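Local coordinates for protein cycloalternan-forming enzyme (PDB 5F7U) that is a multidomain protein of the glycoside hydrolase family 31 type, combining a TIM barrel with beta-rich domains, including a family 6 carbohydrate-binding module, at residues F86-T96 and S108-E119. The protein carries 1 engineered substitution. Numbering follows the deposited sequence.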
# COMPACT_ATOMS: atom_id res chain seq x y z
N PHE A 86 6.53 44.23 8.23
CA PHE A 86 6.67 44.81 6.91
C PHE A 86 5.39 44.76 6.09
O PHE A 86 4.42 44.09 6.47
CB PHE A 86 7.83 44.12 6.17
CG PHE A 86 9.13 44.28 6.86
CD1 PHE A 86 9.84 45.48 6.75
CD2 PHE A 86 9.64 43.25 7.67
CE1 PHE A 86 11.05 45.65 7.44
CE2 PHE A 86 10.85 43.42 8.35
CZ PHE A 86 11.55 44.62 8.23
N GLU A 87 5.38 45.54 5.01
CA GLU A 87 4.26 45.55 4.07
C GLU A 87 4.53 44.68 2.86
O GLU A 87 5.69 44.43 2.51
CB GLU A 87 3.99 46.98 3.62
CG GLU A 87 3.52 47.88 4.74
CD GLU A 87 3.54 49.34 4.32
OE1 GLU A 87 2.72 49.73 3.46
OE2 GLU A 87 4.39 50.09 4.82
N LYS A 88 3.44 44.24 2.22
CA LYS A 88 3.53 43.46 0.98
C LYS A 88 4.37 44.25 -0.02
O LYS A 88 4.12 45.44 -0.23
CB LYS A 88 2.13 43.20 0.40
CG LYS A 88 2.12 42.45 -0.93
CD LYS A 88 0.76 42.56 -1.57
CE LYS A 88 0.67 41.72 -2.84
NZ LYS A 88 -0.63 41.96 -3.50
N GLY A 89 5.36 43.59 -0.62
CA GLY A 89 6.25 44.21 -1.61
C GLY A 89 7.57 44.71 -1.05
O GLY A 89 8.48 45.02 -1.82
N ASP A 90 7.70 44.81 0.28
CA ASP A 90 8.96 45.24 0.89
C ASP A 90 10.05 44.22 0.57
O ASP A 90 9.83 43.01 0.68
CB ASP A 90 8.86 45.44 2.40
CG ASP A 90 8.10 46.70 2.80
OD1 ASP A 90 7.91 47.62 1.97
OD2 ASP A 90 7.70 46.78 3.97
N GLU A 91 11.20 44.73 0.16
CA GLU A 91 12.35 43.90 -0.14
C GLU A 91 13.39 44.22 0.92
O GLU A 91 13.89 45.34 0.99
CB GLU A 91 12.87 44.19 -1.55
CG GLU A 91 14.15 43.44 -1.89
CD GLU A 91 14.72 43.77 -3.26
OE1 GLU A 91 15.95 43.63 -3.43
OE2 GLU A 91 13.97 44.18 -4.18
N ILE A 92 13.68 43.24 1.78
CA ILE A 92 14.59 43.46 2.89
C ILE A 92 15.89 42.72 2.64
O ILE A 92 15.87 41.53 2.32
CB ILE A 92 13.95 43.01 4.23
CG1 ILE A 92 12.53 43.62 4.43
CG2 ILE A 92 14.90 43.23 5.41
CD1 ILE A 92 12.35 45.09 4.17
N THR A 93 17.02 43.42 2.78
CA THR A 93 18.34 42.79 2.69
C THR A 93 19.15 43.11 3.94
O THR A 93 19.24 44.28 4.32
CB THR A 93 19.09 43.22 1.41
OG1 THR A 93 18.33 42.80 0.26
CG2 THR A 93 20.50 42.61 1.34
N TYR A 94 19.74 42.09 4.57
CA TYR A 94 20.45 42.31 5.84
C TYR A 94 21.71 41.47 5.97
O TYR A 94 21.83 40.42 5.34
CB TYR A 94 19.51 42.07 7.05
CG TYR A 94 19.08 40.62 7.24
CD1 TYR A 94 19.83 39.74 8.03
CD2 TYR A 94 17.92 40.13 6.62
CE1 TYR A 94 19.45 38.40 8.19
CE2 TYR A 94 17.53 38.79 6.78
CZ TYR A 94 18.30 37.94 7.56
OH TYR A 94 17.91 36.62 7.74
N THR A 95 22.61 41.94 6.83
CA THR A 95 23.84 41.24 7.18
C THR A 95 23.89 41.27 8.70
O THR A 95 23.68 42.32 9.32
CB THR A 95 25.06 41.97 6.56
OG1 THR A 95 24.95 41.97 5.14
CG2 THR A 95 26.40 41.31 6.95
N THR A 96 24.13 40.12 9.31
CA THR A 96 24.24 40.04 10.77
C THR A 96 25.71 40.14 11.13
O THR A 96 26.56 39.62 10.41
CB THR A 96 23.59 38.75 11.33
OG1 THR A 96 24.17 37.61 10.69
CG2 THR A 96 22.09 38.79 11.06
N SER A 108 27.44 37.38 8.79
CA SER A 108 26.73 36.45 7.92
C SER A 108 25.85 37.25 6.98
O SER A 108 25.23 38.24 7.37
CB SER A 108 25.87 35.49 8.73
OG SER A 108 26.68 34.70 9.61
N GLY A 109 25.78 36.78 5.74
CA GLY A 109 24.94 37.42 4.72
C GLY A 109 25.74 38.01 3.58
O GLY A 109 26.93 37.71 3.46
N PRO A 110 25.12 38.87 2.75
CA PRO A 110 23.75 39.37 2.94
C PRO A 110 22.66 38.34 2.64
O PRO A 110 22.90 37.40 1.89
CB PRO A 110 23.65 40.51 1.93
CG PRO A 110 24.62 40.14 0.86
CD PRO A 110 25.77 39.50 1.58
N PHE A 111 21.49 38.53 3.25
CA PHE A 111 20.30 37.71 2.99
C PHE A 111 19.14 38.61 2.57
O PHE A 111 18.95 39.70 3.13
CB PHE A 111 19.91 36.91 4.24
CG PHE A 111 21.02 36.08 4.81
CD1 PHE A 111 21.45 34.91 4.17
CD2 PHE A 111 21.65 36.46 6.00
CE1 PHE A 111 22.48 34.13 4.72
CE2 PHE A 111 22.67 35.68 6.56
CZ PHE A 111 23.08 34.52 5.91
N THR A 112 18.38 38.17 1.57
CA THR A 112 17.25 38.97 1.10
C THR A 112 15.97 38.21 1.31
O THR A 112 15.94 36.99 1.12
CB THR A 112 17.44 39.38 -0.39
OG1 THR A 112 18.59 40.22 -0.52
CG2 THR A 112 16.19 40.12 -0.97
N PHE A 113 14.91 38.90 1.74
CA PHE A 113 13.56 38.33 1.65
C PHE A 113 12.58 39.34 1.08
O PHE A 113 12.81 40.56 1.18
CB PHE A 113 13.06 37.73 2.99
CG PHE A 113 12.91 38.73 4.14
CD1 PHE A 113 11.72 39.44 4.34
CD2 PHE A 113 13.95 38.89 5.06
CE1 PHE A 113 11.59 40.31 5.43
CE2 PHE A 113 13.83 39.76 6.15
CZ PHE A 113 12.64 40.47 6.34
N TYR A 114 11.53 38.82 0.45
CA TYR A 114 10.51 39.65 -0.17
C TYR A 114 9.19 39.39 0.55
O TYR A 114 8.75 38.25 0.66
CB TYR A 114 10.36 39.32 -1.66
CG TYR A 114 11.66 39.36 -2.43
CD1 TYR A 114 12.11 40.55 -3.03
CD2 TYR A 114 12.45 38.20 -2.57
CE1 TYR A 114 13.31 40.59 -3.73
CE2 TYR A 114 13.64 38.24 -3.28
CZ TYR A 114 14.06 39.42 -3.86
OH TYR A 114 15.25 39.44 -4.57
N VAL A 115 8.58 40.45 1.03
CA VAL A 115 7.41 40.33 1.89
C VAL A 115 6.16 40.15 1.04
O VAL A 115 5.88 40.93 0.13
CB VAL A 115 7.32 41.52 2.87
CG1 VAL A 115 6.09 41.40 3.75
CG2 VAL A 115 8.59 41.57 3.73
N THR A 116 5.41 39.10 1.36
CA THR A 116 4.32 38.63 0.52
C THR A 116 2.94 38.81 1.15
O THR A 116 2.82 39.02 2.36
CB THR A 116 4.53 37.13 0.22
OG1 THR A 116 4.67 36.44 1.47
CG2 THR A 116 5.79 36.91 -0.63
N ASP A 117 1.91 38.72 0.32
CA ASP A 117 0.54 38.55 0.79
C ASP A 117 -0.25 37.78 -0.26
O ASP A 117 0.19 37.65 -1.41
CB ASP A 117 -0.13 39.90 1.12
CG ASP A 117 -1.21 39.78 2.21
OD1 ASP A 117 -1.68 38.66 2.53
OD2 ASP A 117 -1.60 40.83 2.76
N TRP A 118 -1.39 37.24 0.16
CA TRP A 118 -2.26 36.46 -0.73
C TRP A 118 -3.00 37.32 -1.74
O TRP A 118 -3.50 38.40 -1.41
CB TRP A 118 -3.23 35.61 0.11
CG TRP A 118 -2.53 34.49 0.80
CD1 TRP A 118 -2.10 34.45 2.10
CD2 TRP A 118 -2.14 33.25 0.21
NE1 TRP A 118 -1.47 33.25 2.36
CE2 TRP A 118 -1.46 32.50 1.21
CE3 TRP A 118 -2.26 32.71 -1.08
CZ2 TRP A 118 -0.94 31.22 0.97
CZ3 TRP A 118 -1.73 31.43 -1.33
CH2 TRP A 118 -1.08 30.70 -0.29
N GLU A 119 -3.06 36.81 -2.97
CA GLU A 119 -3.91 37.35 -4.03
C GLU A 119 -4.75 36.17 -4.51
O GLU A 119 -4.24 35.04 -4.58
CB GLU A 119 -3.08 37.89 -5.18
CG GLU A 119 -2.19 39.06 -4.80
CD GLU A 119 -1.33 39.58 -5.94
OE1 GLU A 119 -1.25 38.95 -7.02
OE2 GLU A 119 -0.72 40.65 -5.73
O HOH W 1 -2.32 40.90 -1.49
O HOH W 2 17.18 41.34 -4.79
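With CG between the backbone N and the carbonyl carbon (chi1 63°), the Phe113 ring lies beside Ile92, whose CB sits over one ring face, 3.8 Å from the centroid in a CH-pi contact. The edge of Phe113 meets the face of Phe86 in an offset edge-to-face pair, planes at 70°, and Tyr94 CE2 touches the same rim. Tyr94 takes the same first torsion (68°), which places Phe111 CB over one face of the Tyr94 ring in a second CH-pi contact. On the sheet face of Glu91 and Thr93, Thr93 OG1 and Thr112 OG1 share a hydrogen bond of 2.7 Å, while a water links Glu91 OE1 to Tyr114 OH. Paired backbone bonds at Ile92–Phe113, Tyr94–Phe111 and Thr96–Ser108 define an antiparallel hairpin, with a beta bulge before Thr96 beside the cis peptide preceding Pro110. In the type II turn that precedes strand 91-96, the extended Lys88 chain passes Asp117 CB and its NZ reaches the anti lone pair of Glu119 OE2 at 2.6 Å; a water joins NZ to Trp118 O. One hairpin face is thus largely aromatic, its polar ends taken by His9, Arg25 and Glu7, while the salt bridge ties the turn to the continuing strand.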